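Local coordinates for valine-pyruvate aminotransferase (Salmonella typhimurium, PDB 3G7Q), which transfers the amino group of L-valine to pyruvate with pyridoxal 5'-phosphate as cofactor, giving L-alanine and 3-methyl-2-oxobutanoate, and probably serves alanine biosynthesis, at residues P45-Y50 with L300-T305; G164-H169 with W343-D348; V86-R89 with G93-I96; A102-N105 with S109-F112. One frame throughout, in Å; residues are numbered along the deposited sequence. Where two conformers were deposited one is given.

Contact 1 of 4, residues P45-Y50 with L300-T305; sequences PAMQDY and LRLSET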
loop_
_atom_site.group_PDB
_atom_site.type_symbol
_atom_site.label_atom_id
_atom_site.label_comp_id
_atom_site.label_asym_id
_atom_site.label_seq_id
_atom_site.Cartn_x
_atom_site.Cartn_y
_atom_site.Cartn_z
ATOM N N PRO A 45 -4.323 -12.366 -24.920
ATOM C CA PRO A 45 -3.890 -11.494 -26.039
ATOM C C PRO A 45 -4.794 -10.307 -26.347
ATOM O O PRO A 45 -4.285 -9.197 -26.506
ATOM C CB PRO A 45 -3.811 -12.468 -27.219
ATOM C CG PRO A 45 -3.460 -13.759 -26.580
ATOM C CD PRO A 45 -4.236 -13.792 -25.292
ATOM N N ALA A 46 -6.116 -10.522 -26.392
ATOM C CA ALA A 46 -7.056 -9.449 -26.666
ATOM C C ALA A 46 -7.016 -8.369 -25.589
ATOM O O ALA A 46 -7.185 -7.165 -25.890
ATOM C CB ALA A 46 -8.500 -10.007 -26.834
HETATM N N MSE A 47 -6.789 -8.775 -24.344
HETATM C CA MSE A 47 -6.692 -7.808 -23.225
HETATM C C MSE A 47 -5.384 -7.035 -23.292
HETATM O O MSE A 47 -5.374 -5.823 -23.052
HETATM C CB MSE A 47 -6.870 -8.488 -21.866
HETATM C CG MSE A 47 -8.255 -9.082 -21.661
HETATM SE SE MSE A 47 -9.715 -7.805 -21.773
HETATM C CE MSE A 47 -9.187 -6.645 -20.307
ATOM N N GLN A 48 -4.290 -7.703 -23.624
ATOM C CA GLN A 48 -3.007 -6.995 -23.742
ATOM C C GLN A 48 -3.092 -5.953 -24.849
ATOM O O GLN A 48 -2.623 -4.816 -24.684
ATOM C CB GLN A 48 -1.878 -7.979 -23.987
ATOM C CG GLN A 48 -1.649 -8.991 -22.844
ATOM C CD GLN A 48 -1.160 -8.385 -21.524
ATOM O OE1 GLN A 48 -1.185 -9.048 -20.485
ATOM N NE2 GLN A 48 -0.686 -7.140 -21.566
ATOM N N ASP A 49 -3.740 -6.305 -25.960
ATOM C CA ASP A 49 -3.931 -5.355 -27.054
ATOM C C ASP A 49 -4.797 -4.178 -26.598
ATOM O O ASP A 49 -4.485 -3.021 -26.886
ATOM C CB ASP A 49 -4.613 -6.030 -28.264
ATOM C CG ASP A 49 -3.735 -7.070 -28.949
ATOM O OD1 ASP A 49 -2.502 -7.118 -28.714
ATOM O OD2 ASP A 49 -4.299 -7.845 -29.757
ATOM N N TYR A 50 -5.884 -4.480 -25.892
ATOM C CA TYR A 50 -6.762 -3.448 -25.361
ATOM C C TYR A 50 -5.995 -2.492 -24.448
ATOM O O TYR A 50 -6.069 -1.290 -24.620
ATOM C CB TYR A 50 -7.929 -4.057 -24.568
ATOM C CG TYR A 50 -8.793 -2.985 -23.972
ATOM C CD1 TYR A 50 -9.825 -2.395 -24.712
ATOM C CD2 TYR A 50 -8.564 -2.528 -22.674
ATOM C CE1 TYR A 50 -10.602 -1.389 -24.167
ATOM C CE2 TYR A 50 -9.319 -1.515 -22.137
ATOM C CZ TYR A 50 -10.340 -0.954 -22.870
ATOM O OH TYR A 50 -11.088 0.048 -22.304
ATOM N N LEU A 300 -17.447 -3.728 -18.047
ATOM C CA LEU A 300 -18.330 -4.881 -18.010
ATOM C C LEU A 300 -18.247 -5.713 -19.292
ATOM O O LEU A 300 -18.234 -6.948 -19.242
ATOM C CB LEU A 300 -19.791 -4.431 -17.732
ATOM C CG LEU A 300 -20.153 -4.180 -16.251
ATOM C CD1 LEU A 300 -19.124 -3.342 -15.535
ATOM C CD2 LEU A 300 -21.558 -3.561 -16.086
ATOM N N ARG A 301 -18.183 -5.048 -20.455
ATOM C CA ARG A 301 -18.116 -5.754 -21.735
ATOM C C ARG A 301 -16.916 -6.705 -21.817
ATOM O O ARG A 301 -17.016 -7.862 -22.280
ATOM C CB ARG A 301 -18.006 -4.729 -22.882
ATOM C CG ARG A 301 -17.868 -5.337 -24.282
ATOM C CD ARG A 301 -17.814 -4.268 -25.389
ATOM N NE ARG A 301 -16.601 -3.454 -25.343
ATOM C CZ ARG A 301 -15.424 -3.832 -25.847
ATOM N NH1 ARG A 301 -15.273 -5.013 -26.426
ATOM N NH2 ARG A 301 -14.378 -3.026 -25.772
ATOM N N LEU A 302 -15.772 -6.200 -21.402
ATOM C CA LEU A 302 -14.542 -6.988 -21.488
ATOM C C LEU A 302 -14.604 -8.147 -20.509
ATOM O O LEU A 302 -14.209 -9.267 -20.849
ATOM C CB LEU A 302 -13.329 -6.112 -21.236
ATOM C CG LEU A 302 -12.989 -5.121 -22.353
ATOM C CD1 LEU A 302 -11.829 -4.228 -21.865
ATOM C CD2 LEU A 302 -12.681 -5.828 -23.694
ATOM N N SER A 303 -15.130 -7.891 -19.312
ATOM C CA SER A 303 -15.291 -8.968 -18.337
ATOM C C SER A 303 -16.168 -10.081 -18.883
ATOM O O SER A 303 -15.835 -11.275 -18.809
ATOM C CB SER A 303 -15.893 -8.405 -17.040
ATOM O OG SER A 303 -15.005 -7.457 -16.418
ATOM N N GLU A 304 -17.320 -9.723 -19.449
ATOM C CA GLU A 304 -18.256 -10.756 -19.903
ATOM C C GLU A 304 -17.905 -11.403 -21.237
ATOM O O GLU A 304 -18.132 -12.611 -21.405
ATOM C CB GLU A 304 -19.707 -10.202 -19.964
ATOM C CG GLU A 304 -20.828 -11.217 -20.381
ATOM C CD GLU A 304 -21.180 -12.344 -19.345
ATOM O OE1 GLU A 304 -21.054 -12.145 -18.125
ATOM O OE2 GLU A 304 -21.616 -13.443 -19.759
ATOM N N THR A 305 -17.337 -10.641 -22.174
ATOM C CA THR A 305 -17.119 -11.172 -23.530
ATOM C C THR A 305 -15.706 -11.579 -23.899
ATOM O O THR A 305 -15.506 -12.254 -24.902
ATOM C CB THR A 305 -17.614 -10.137 -24.559
ATOM O OG1 THR A 305 -16.743 -9.017 -24.580
ATOM C CG2 THR A 305 -19.036 -9.672 -24.205
#

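Contact 2 of 4, residues G164-H169 with W343-D348; sequences GQFKYH and WLWFKD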
loop_
_atom_site.group_PDB
_atom_site.type_symbol
_atom_site.label_atom_id
_atom_site.label_comp_id
_atom_site.label_asym_id
_atom_site.label_seq_id
_atom_site.Cartn_x
_atom_site.Cartn_y
_atom_site.Cartn_z
ATOM N N GLY A 164 -16.158 -36.981 -11.030
ATOM C CA GLY A 164 -15.126 -36.955 -10.014
ATOM C C GLY A 164 -14.875 -35.562 -9.480
ATOM O O GLY A 164 -13.732 -35.155 -9.216
ATOM N N GLN A 165 -15.966 -34.829 -9.335
ATOM C CA GLN A 165 -15.894 -33.475 -8.792
ATOM C C GLN A 165 -16.562 -33.438 -7.420
ATOM O O GLN A 165 -17.120 -34.439 -6.955
ATOM C CB GLN A 165 -16.478 -32.454 -9.778
ATOM C CG GLN A 165 -15.619 -32.342 -11.024
ATOM C CD GLN A 165 -16.081 -31.347 -12.048
ATOM O OE1 GLN A 165 -17.029 -30.577 -11.843
ATOM N NE2 GLN A 165 -15.396 -31.359 -13.189
ATOM N N PHE A 166 -16.494 -32.282 -6.768
ATOM C CA PHE A 166 -17.133 -32.134 -5.466
ATOM C C PHE A 166 -17.329 -30.666 -5.177
ATOM O O PHE A 166 -16.747 -29.808 -5.857
ATOM C CB PHE A 166 -16.350 -32.829 -4.351
ATOM C CG PHE A 166 -15.021 -32.208 -4.025
ATOM C CD1 PHE A 166 -13.925 -32.425 -4.835
ATOM C CD2 PHE A 166 -14.851 -31.449 -2.878
ATOM C CE1 PHE A 166 -12.702 -31.911 -4.523
ATOM C CE2 PHE A 166 -13.593 -30.913 -2.571
ATOM C CZ PHE A 166 -12.540 -31.135 -3.398
ATOM N N LYS A 167 -18.128 -30.381 -4.150
ATOM C CA LYS A 167 -18.414 -29.011 -3.777
ATOM C C LYS A 167 -18.544 -28.901 -2.248
ATOM O O LYS A 167 -19.218 -29.715 -1.611
ATOM C CB LYS A 167 -19.724 -28.556 -4.429
ATOM C CG LYS A 167 -20.124 -27.134 -4.097
ATOM C CD LYS A 167 -21.323 -26.645 -4.911
ATOM C CE LYS A 167 -21.876 -25.300 -4.388
ATOM N NZ LYS A 167 -20.948 -24.131 -4.562
ATOM N N TYR A 168 -17.866 -27.923 -1.683
ATOM C CA TYR A 168 -17.967 -27.651 -0.263
ATOM C C TYR A 168 -19.237 -26.864 -0.001
ATOM O O TYR A 168 -19.643 -26.018 -0.811
ATOM C CB TYR A 168 -16.794 -26.844 0.229
ATOM C CG TYR A 168 -15.446 -27.550 0.210
ATOM C CD1 TYR A 168 -15.243 -28.727 0.921
ATOM C CD2 TYR A 168 -14.383 -26.998 -0.441
ATOM C CE1 TYR A 168 -13.988 -29.368 0.943
ATOM C CE2 TYR A 168 -13.134 -27.602 -0.433
ATOM C CZ TYR A 168 -12.945 -28.800 0.263
ATOM O OH TYR A 168 -11.719 -29.409 0.258
ATOM N N HIS A 169 -19.834 -27.131 1.152
ATOM C CA HIS A 169 -21.040 -26.439 1.630
ATOM C C HIS A 169 -20.894 -25.998 3.079
ATOM O O HIS A 169 -20.228 -26.659 3.863
ATOM C CB HIS A 169 -22.249 -27.355 1.526
ATOM C CG HIS A 169 -22.689 -27.589 0.117
ATOM N ND1 HIS A 169 -23.440 -26.665 -0.585
ATOM C CD2 HIS A 169 -22.466 -28.618 -0.731
ATOM C CE1 HIS A 169 -23.678 -27.136 -1.797
ATOM N NE2 HIS A 169 -23.100 -28.318 -1.913
ATOM N N TRP A 343 -8.681 -26.961 -7.405
ATOM C CA TRP A 343 -8.434 -27.537 -6.078
ATOM C C TRP A 343 -8.580 -29.032 -6.229
ATOM O O TRP A 343 -9.687 -29.554 -6.540
ATOM C CB TRP A 343 -9.425 -26.964 -5.095
ATOM C CG TRP A 343 -9.378 -27.434 -3.677
ATOM C CD1 TRP A 343 -10.246 -28.267 -3.059
ATOM C CD2 TRP A 343 -8.463 -26.984 -2.662
ATOM N NE1 TRP A 343 -9.919 -28.394 -1.746
ATOM C CE2 TRP A 343 -8.833 -27.616 -1.469
ATOM C CE3 TRP A 343 -7.357 -26.129 -2.662
ATOM C CZ2 TRP A 343 -8.148 -27.418 -0.266
ATOM C CZ3 TRP A 343 -6.681 -25.912 -1.466
ATOM C CH2 TRP A 343 -7.082 -26.558 -0.289
ATOM N N LEU A 344 -7.460 -29.714 -5.985
ATOM C CA LEU A 344 -7.355 -31.151 -6.181
ATOM C C LEU A 344 -7.373 -31.872 -4.849
ATOM O O LEU A 344 -6.565 -31.565 -3.973
ATOM C CB LEU A 344 -6.060 -31.490 -6.910
ATOM C CG LEU A 344 -5.788 -30.670 -8.199
ATOM C CD1 LEU A 344 -4.444 -31.078 -8.841
ATOM C CD2 LEU A 344 -6.962 -30.737 -9.181
ATOM N N TRP A 345 -8.290 -32.830 -4.719
ATOM C CA TRP A 345 -8.421 -33.670 -3.542
ATOM C C TRP A 345 -8.037 -35.100 -3.927
ATOM O O TRP A 345 -8.782 -35.762 -4.634
ATOM C CB TRP A 345 -9.833 -33.593 -2.981
ATOM C CG TRP A 345 -10.141 -34.535 -1.856
ATOM C CD1 TRP A 345 -9.259 -35.079 -0.951
ATOM C CD2 TRP A 345 -11.450 -34.969 -1.447
ATOM N NE1 TRP A 345 -9.940 -35.883 -0.056
ATOM C CE2 TRP A 345 -11.282 -35.826 -0.337
ATOM C CE3 TRP A 345 -12.740 -34.726 -1.920
ATOM C CZ2 TRP A 345 -12.359 -36.443 0.300
ATOM C CZ3 TRP A 345 -13.821 -35.371 -1.285
ATOM C CH2 TRP A 345 -13.605 -36.227 -0.201
ATOM N N PHE A 346 -6.872 -35.539 -3.458
ATOM C CA PHE A 346 -6.328 -36.869 -3.731
ATOM C C PHE A 346 -6.935 -37.746 -2.667
ATOM O O PHE A 346 -6.341 -38.025 -1.623
ATOM C CB PHE A 346 -4.798 -36.827 -3.718
ATOM C CG PHE A 346 -4.231 -35.780 -4.644
ATOM C CD1 PHE A 346 -4.455 -35.849 -6.015
ATOM C CD2 PHE A 346 -3.502 -34.700 -4.149
ATOM C CE1 PHE A 346 -3.941 -34.894 -6.857
ATOM C CE2 PHE A 346 -2.987 -33.746 -5.003
ATOM C CZ PHE A 346 -3.210 -33.831 -6.349
ATOM N N LYS A 347 -8.173 -38.170 -2.913
ATOM C CA LYS A 347 -8.964 -38.790 -1.830
ATOM C C LYS A 347 -8.285 -40.022 -1.244
ATOM O O LYS A 347 -7.864 -40.899 -1.967
ATOM C CB LYS A 347 -10.409 -39.097 -2.264
ATOM C CG LYS A 347 -11.296 -39.672 -1.135
ATOM C CD LYS A 347 -12.809 -39.655 -1.462
ATOM C CE LYS A 347 -13.638 -40.158 -0.254
ATOM N NZ LYS A 347 -13.335 -41.581 0.042
ATOM N N ASP A 348 -8.135 -40.007 0.076
ATOM C CA ASP A 348 -7.492 -41.090 0.828
ATOM C C ASP A 348 -6.010 -41.316 0.444
ATOM O O ASP A 348 -5.472 -42.403 0.688
ATOM C CB ASP A 348 -8.300 -42.402 0.727
ATOM C CG ASP A 348 -9.733 -42.237 1.188
ATOM O OD1 ASP A 348 -9.992 -41.506 2.169
ATOM O OD2 ASP A 348 -10.602 -42.824 0.548
#

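Contact 3 of 4, residues V86-R89 with G93-I96; sequences VLLR and GWDI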
loop_
_atom_site.group_PDB
_atom_site.type_symbol
_atom_site.label_atom_id
_atom_site.label_comp_id
_atom_site.label_asym_id
_atom_site.label_seq_id
_atom_site.Cartn_x
_atom_site.Cartn_y
_atom_site.Cartn_z
ATOM N N VAL A 86 -21.688 5.477 -9.791
ATOM C CA VAL A 86 -22.613 5.532 -10.929
ATOM C C VAL A 86 -22.716 4.171 -11.616
ATOM O O VAL A 86 -23.821 3.719 -11.923
ATOM C CB VAL A 86 -22.220 6.648 -11.938
ATOM C CG1 VAL A 86 -23.075 6.585 -13.175
ATOM C CG2 VAL A 86 -22.361 8.025 -11.284
ATOM N N LEU A 87 -21.587 3.493 -11.801
ATOM C CA LEU A 87 -21.587 2.176 -12.422
ATOM C C LEU A 87 -22.460 1.179 -11.671
ATOM O O LEU A 87 -23.294 0.466 -12.291
ATOM C CB LEU A 87 -20.172 1.603 -12.475
ATOM C CG LEU A 87 -19.990 0.188 -13.024
ATOM C CD1 LEU A 87 -20.316 0.183 -14.508
ATOM C CD2 LEU A 87 -18.570 -0.327 -12.766
ATOM N N LEU A 88 -22.266 1.102 -10.356
ATOM C CA LEU A 88 -23.005 0.115 -9.548
ATOM C C LEU A 88 -24.476 0.484 -9.409
ATOM O O LEU A 88 -25.356 -0.399 -9.452
ATOM C CB LEU A 88 -22.338 -0.087 -8.183
ATOM C CG LEU A 88 -20.938 -0.721 -8.223
ATOM C CD1 LEU A 88 -20.331 -0.709 -6.814
ATOM C CD2 LEU A 88 -20.898 -2.151 -8.842
ATOM N N ARG A 89 -24.747 1.771 -9.269
ATOM C CA ARG A 89 -26.117 2.258 -9.245
ATOM C C ARG A 89 -26.867 1.918 -10.539
ATOM O O ARG A 89 -27.979 1.365 -10.493
ATOM C CB ARG A 89 -26.157 3.769 -9.072
ATOM C CG ARG A 89 -25.745 4.280 -7.714
ATOM C CD ARG A 89 -25.568 5.787 -7.727
ATOM N NE ARG A 89 -26.824 6.489 -7.665
ATOM C CZ ARG A 89 -27.554 6.638 -6.557
ATOM N NH1 ARG A 89 -27.180 6.088 -5.401
ATOM N NH2 ARG A 89 -28.700 7.309 -6.608
ATOM N N GLY A 93 -28.562 -1.556 -9.741
ATOM C CA GLY A 93 -29.584 -0.965 -8.899
ATOM C C GLY A 93 -29.190 -0.882 -7.427
ATOM O O GLY A 93 -30.058 -0.811 -6.561
ATOM N N TRP A 94 -27.890 -0.884 -7.132
ATOM C CA TRP A 94 -27.451 -0.756 -5.738
ATOM C C TRP A 94 -27.435 0.723 -5.323
ATOM O O TRP A 94 -26.975 1.583 -6.080
ATOM C CB TRP A 94 -26.075 -1.384 -5.506
ATOM C CG TRP A 94 -25.984 -2.861 -5.714
ATOM C CD1 TRP A 94 -27.011 -3.751 -5.831
ATOM C CD2 TRP A 94 -24.785 -3.638 -5.682
ATOM N NE1 TRP A 94 -26.516 -5.032 -5.952
ATOM C CE2 TRP A 94 -25.153 -4.989 -5.865
ATOM C CE3 TRP A 94 -23.434 -3.318 -5.557
ATOM C CZ2 TRP A 94 -24.220 -6.017 -5.903
ATOM C CZ3 TRP A 94 -22.504 -4.342 -5.599
ATOM C CH2 TRP A 94 -22.900 -5.675 -5.785
ATOM N N ASP A 95 -27.929 1.017 -4.120
ATOM C CA ASP A 95 -27.986 2.395 -3.628
ATOM C C ASP A 95 -26.616 2.769 -3.036
ATOM O O ASP A 95 -26.448 2.863 -1.832
ATOM C CB ASP A 95 -29.117 2.530 -2.615
ATOM C CG ASP A 95 -29.320 3.950 -2.140
ATOM O OD1 ASP A 95 -28.734 4.891 -2.716
ATOM O OD2 ASP A 95 -30.089 4.118 -1.173
ATOM N N ILE A 96 -25.651 2.975 -3.923
ATOM C CA ILE A 96 -24.274 3.278 -3.554
ATOM C C ILE A 96 -23.962 4.733 -3.875
ATOM O O ILE A 96 -24.378 5.234 -4.898
ATOM C CB ILE A 96 -23.293 2.362 -4.341
ATOM C CG1 ILE A 96 -23.516 0.891 -3.996
ATOM C CG2 ILE A 96 -21.833 2.664 -4.036
ATOM C CD1 ILE A 96 -23.553 0.628 -2.518
#

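Contact 4 of 4, residues A102-N105 with S109-F112; sequences ALTN and SAFF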
loop_
_atom_site.group_PDB
_atom_site.type_symbol
_atom_site.label_atom_id
_atom_site.label_comp_id
_atom_site.label_asym_id
_atom_site.label_seq_id
_atom_site.Cartn_x
_atom_site.Cartn_y
_atom_site.Cartn_z
ATOM N N ALA A 102 -14.341 3.000 -0.588
ATOM C CA ALA A 102 -12.960 3.329 -0.174
ATOM C C ALA A 102 -12.015 2.563 -1.091
ATOM O O ALA A 102 -12.328 1.450 -1.544
ATOM C CB ALA A 102 -12.736 2.956 1.287
ATOM N N LEU A 103 -10.865 3.152 -1.408
ATOM C CA LEU A 103 -9.882 2.503 -2.252
ATOM C C LEU A 103 -8.676 2.130 -1.409
ATOM O O LEU A 103 -8.360 2.825 -0.446
ATOM C CB LEU A 103 -9.448 3.433 -3.373
ATOM C CG LEU A 103 -10.547 4.028 -4.244
ATOM C CD1 LEU A 103 -9.938 4.942 -5.298
ATOM C CD2 LEU A 103 -11.358 2.904 -4.888
ATOM N N THR A 104 -8.010 1.030 -1.760
ATOM C CA THR A 104 -6.827 0.569 -1.047
ATOM C C THR A 104 -5.816 0.116 -2.096
ATOM O O THR A 104 -6.112 0.135 -3.279
ATOM C CB THR A 104 -7.133 -0.644 -0.141
ATOM O OG1 THR A 104 -7.482 -1.758 -0.975
ATOM C CG2 THR A 104 -8.274 -0.341 0.875
ATOM N N ASN A 105 -4.668 -0.342 -1.604
ATOM C CA ASN A 105 -3.558 -0.859 -2.397
ATOM C C ASN A 105 -3.834 -2.238 -2.976
ATOM O O ASN A 105 -3.067 -2.741 -3.796
ATOM C CB ASN A 105 -2.317 -0.953 -1.486
ATOM C CG ASN A 105 -1.018 -0.983 -2.256
ATOM O OD1 ASN A 105 -0.179 -1.862 -2.052
ATOM N ND2 ASN A 105 -0.847 -0.031 -3.154
ATOM N N SER A 109 -4.480 -5.566 1.666
ATOM C CA SER A 109 -4.492 -4.411 2.562
ATOM C C SER A 109 -5.934 -4.125 3.019
ATOM O O SER A 109 -6.177 -3.677 4.138
ATOM C CB SER A 109 -3.906 -3.183 1.874
ATOM O OG SER A 109 -4.618 -2.910 0.675
ATOM N N ALA A 110 -6.890 -4.341 2.125
ATOM C CA ALA A 110 -8.299 -4.205 2.483
ATOM C C ALA A 110 -8.632 -5.077 3.705
ATOM O O ALA A 110 -9.190 -4.585 4.678
ATOM C CB ALA A 110 -9.169 -4.580 1.304
ATOM N N PHE A 111 -8.258 -6.356 3.674
ATOM C CA PHE A 111 -8.582 -7.237 4.809
ATOM C C PHE A 111 -7.826 -6.893 6.091
ATOM O O PHE A 111 -8.376 -7.027 7.191
ATOM C CB PHE A 111 -8.472 -8.703 4.402
ATOM C CG PHE A 111 -9.593 -9.112 3.507
ATOM C CD1 PHE A 111 -10.822 -9.465 4.048
ATOM C CD2 PHE A 111 -9.470 -9.042 2.131
ATOM C CE1 PHE A 111 -11.876 -9.798 3.228
ATOM C CE2 PHE A 111 -10.515 -9.363 1.315
ATOM C CZ PHE A 111 -11.726 -9.740 1.871
ATOM N N PHE A 112 -6.592 -6.401 5.955
ATOM C CA PHE A 112 -5.843 -5.948 7.104
ATOM C C PHE A 112 -6.616 -4.858 7.838
ATOM O O PHE A 112 -6.696 -4.862 9.068
ATOM C CB PHE A 112 -4.457 -5.432 6.682
ATOM C CG PHE A 112 -3.619 -4.984 7.826
ATOM C CD1 PHE A 112 -3.026 -5.915 8.673
ATOM C CD2 PHE A 112 -3.428 -3.637 8.078
ATOM C CE1 PHE A 112 -2.258 -5.502 9.748
ATOM C CE2 PHE A 112 -2.668 -3.224 9.135
ATOM C CZ PHE A 112 -2.081 -4.147 9.977
#

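Contact 1 of 4, residues P45-Y50 with L300-T305
L302 carries this helix-helix contact, reaching from helix 299-325 into a corner formed by M47 and Y50 of helix 45-61. Its CB is the first atom to engage, 4.0 Å from SE of M47, here a selenomethionine. At the branch the two methyls part company. L302 CD2 stays with the heavy atom of M47, also at 4.0 Å from SE, whereas L302 CD1 goes on to Y50 and lies 3.6 Å from the centroid of its ring. That methyl is only 5° off the ring normal and nearly equidistant from all six ring carbons, the signature of a centred CH-pi contact. The Y50 ring is placed for this by its first torsion, which sets CG anti to the backbone N (chi1 177°). M47 folds back through bends at chi2 and chi3, and the methyl CE ends 3.9 Å from L302 CD1, so the same leucine methyl touches both partners.

R301 contributes at the margin: its NH2 approaches Y50 CE1 at 4.4 Å, at a slant. The polar ends of these two residues are tied together through D298, whose carboxylate forms a salt bridge with R301 NH2 and accepts a hydrogen bond from Y50 OH.

Over these short segments the helix axes run nearly antiparallel (164°) and come no closer than 11.8 Å, a separation spanned by side chains alone. A46 and M47 extend the packing along helix 299-325 to V306 and I307, L300 turns to L87 and T91 of helix 77-92, and Q48 meets C69 of the second subunit.

Contact 2 of 4, residues G164-H169 with W343-D348
F166 and Y168 meet W343 and W345 in a buried aromatic cluster on one face of the mixed six-stranded sheet, probably part of the smaller domain of this fold type I aminotransferase. Strands 165-169 and 341-345 are not neighbours in that sheet. Strand 332-334 runs between them, and the short segments approach only to 8.9 Å between axes, so the rings make the contact by reaching across the intervening strand.

The phenyl group of F166 takes the less usual rotamer, with CG lying between the backbone N and the carbonyl carbon (chi1 68°). This setting presents one ring face to W345 and brings CZ to W343, which comes in at a slant. W345 answers with an edge: CE3 stands 3.7 Å above the middle of the F166 ring, and the planes of the F166 ring and the W345 six-membered ring meet at 70°, a T-shaped pair. The methylene of W345 adds to it, since CB is 3.7 Å from F166 CE1. At the tip of the phenyl group, F166 CZ is 3.7 Å from W343 CD1. Within its own strand F166 also leans over Y168, its CE2 lying above the rim of the tyrosine ring.

Both tryptophans hold CG anti to the backbone N, yet their indoles serve differently. NE1 of W345 is satisfied by Q386, while that of W343 is spent on the tyrosine. Y168 OH has a second hydrogen-bonding partner in H383 NE2. The indole N-H points at the hydroxyl close to the indole plane: W343 NE1 to Y168 OH is 2.9 Å, with 157° at the hydrogen.

Contact 3 of 4, residues V86-R89 with G93-I96
R89 bends its guanidinium round to the backbone of I96, and the carbonyl is met from above its plane instead of along a lone pair. The bond from R89 NH1 to I96 O is 3.0 Å long, with the donor 52° out of the carbonyl plane. A turn at chi3 (78°) brings the group there and lets the aliphatic part lie against the same oxygen, with R89 CD 3.1 Å from I96 O. R89 NH1 also forms a salt bridge with D95, though the hydrogen bond to D95 OD1 at 3.3 Å is weak; E97 supplies another carboxylate to the same nitrogen.

These contacts fold the chain back just beyond the end of helix 77-92, where G93 is the first residue to leave helical angles, with positive phi (75°). Two weak backbone hydrogen bonds close the helix end: G93 N to R89 O (3.1 Å) and W94 N to L88 O (3.5 Å). W94 O rests 3.3 Å from R89 CA in a CA-H...O contact, and an inverse gamma turn centred on D95 redirects the chain. On the inner side L88 CD2 lies 4.2 Å from W94 CZ3, while L88 and I96 both reach I262 of strand 259-262.

Contact 4 of 4, residues A102-N105 with S109-F112
T104 and S109 each turn their hydroxyl into the position between the backbone N and the carbonyl carbon (chi1 66° and 57°), which brings T104 OG1 and S109 OG to 3.5 Å from each other. They sit where strand 101-104, an outermost strand of the seven-stranded sheet of the fold type I aminotransferases, leads into helix 107-118. In class I relatives this junction and the start of the helix help to hold the cofactor phosphate, and a similar role is probable here.

Both hydroxyls are hydrogen-bonded to the carbonyl oxygen of G106, in the turn itself, so one backbone acceptor grips the end of the strand and the first part of the helix. S109 OG lies close to the chain leaving the strand, 3.4 Å from N105 N and 3.5 Å from T104 CB; its distance to N105 CB is 3.7 Å. The contact is buried, and part of what covers it belongs to the dimer partner: S109 packs on S279 of the second subunit. I261 of strand 259-262 touches both T104 and A110. Helix and strand meet again one residue further on, where the A110 methyl passes the threonine hydroxyl, its CB 4.0 Å from T104 OG1.

In the fold
Contacts 3 and 4 follow each other along the chain, helix 77-92 leading into strand 101-104, with centres 20 Å apart and nearest atoms about 8 Å apart. Both are nested inside the long chain loop that contact 1 closes. Contact 1 touches contact 3 directly, L300 CD1 meeting L87 CD1 at 3.9 Å, but its nearest atoms stay about 15 Å from contact 4. Contact 2 belongs to the six-stranded sheet, across the chain's centre from contacts 3 and 4, its nearest atoms about 17 Å from contact 4, whose strand 101-104 lies in the seven-stranded one. Of the four, contact 4 is probably nearest the cofactor site; contacts 1 and 4 also face the second subunit.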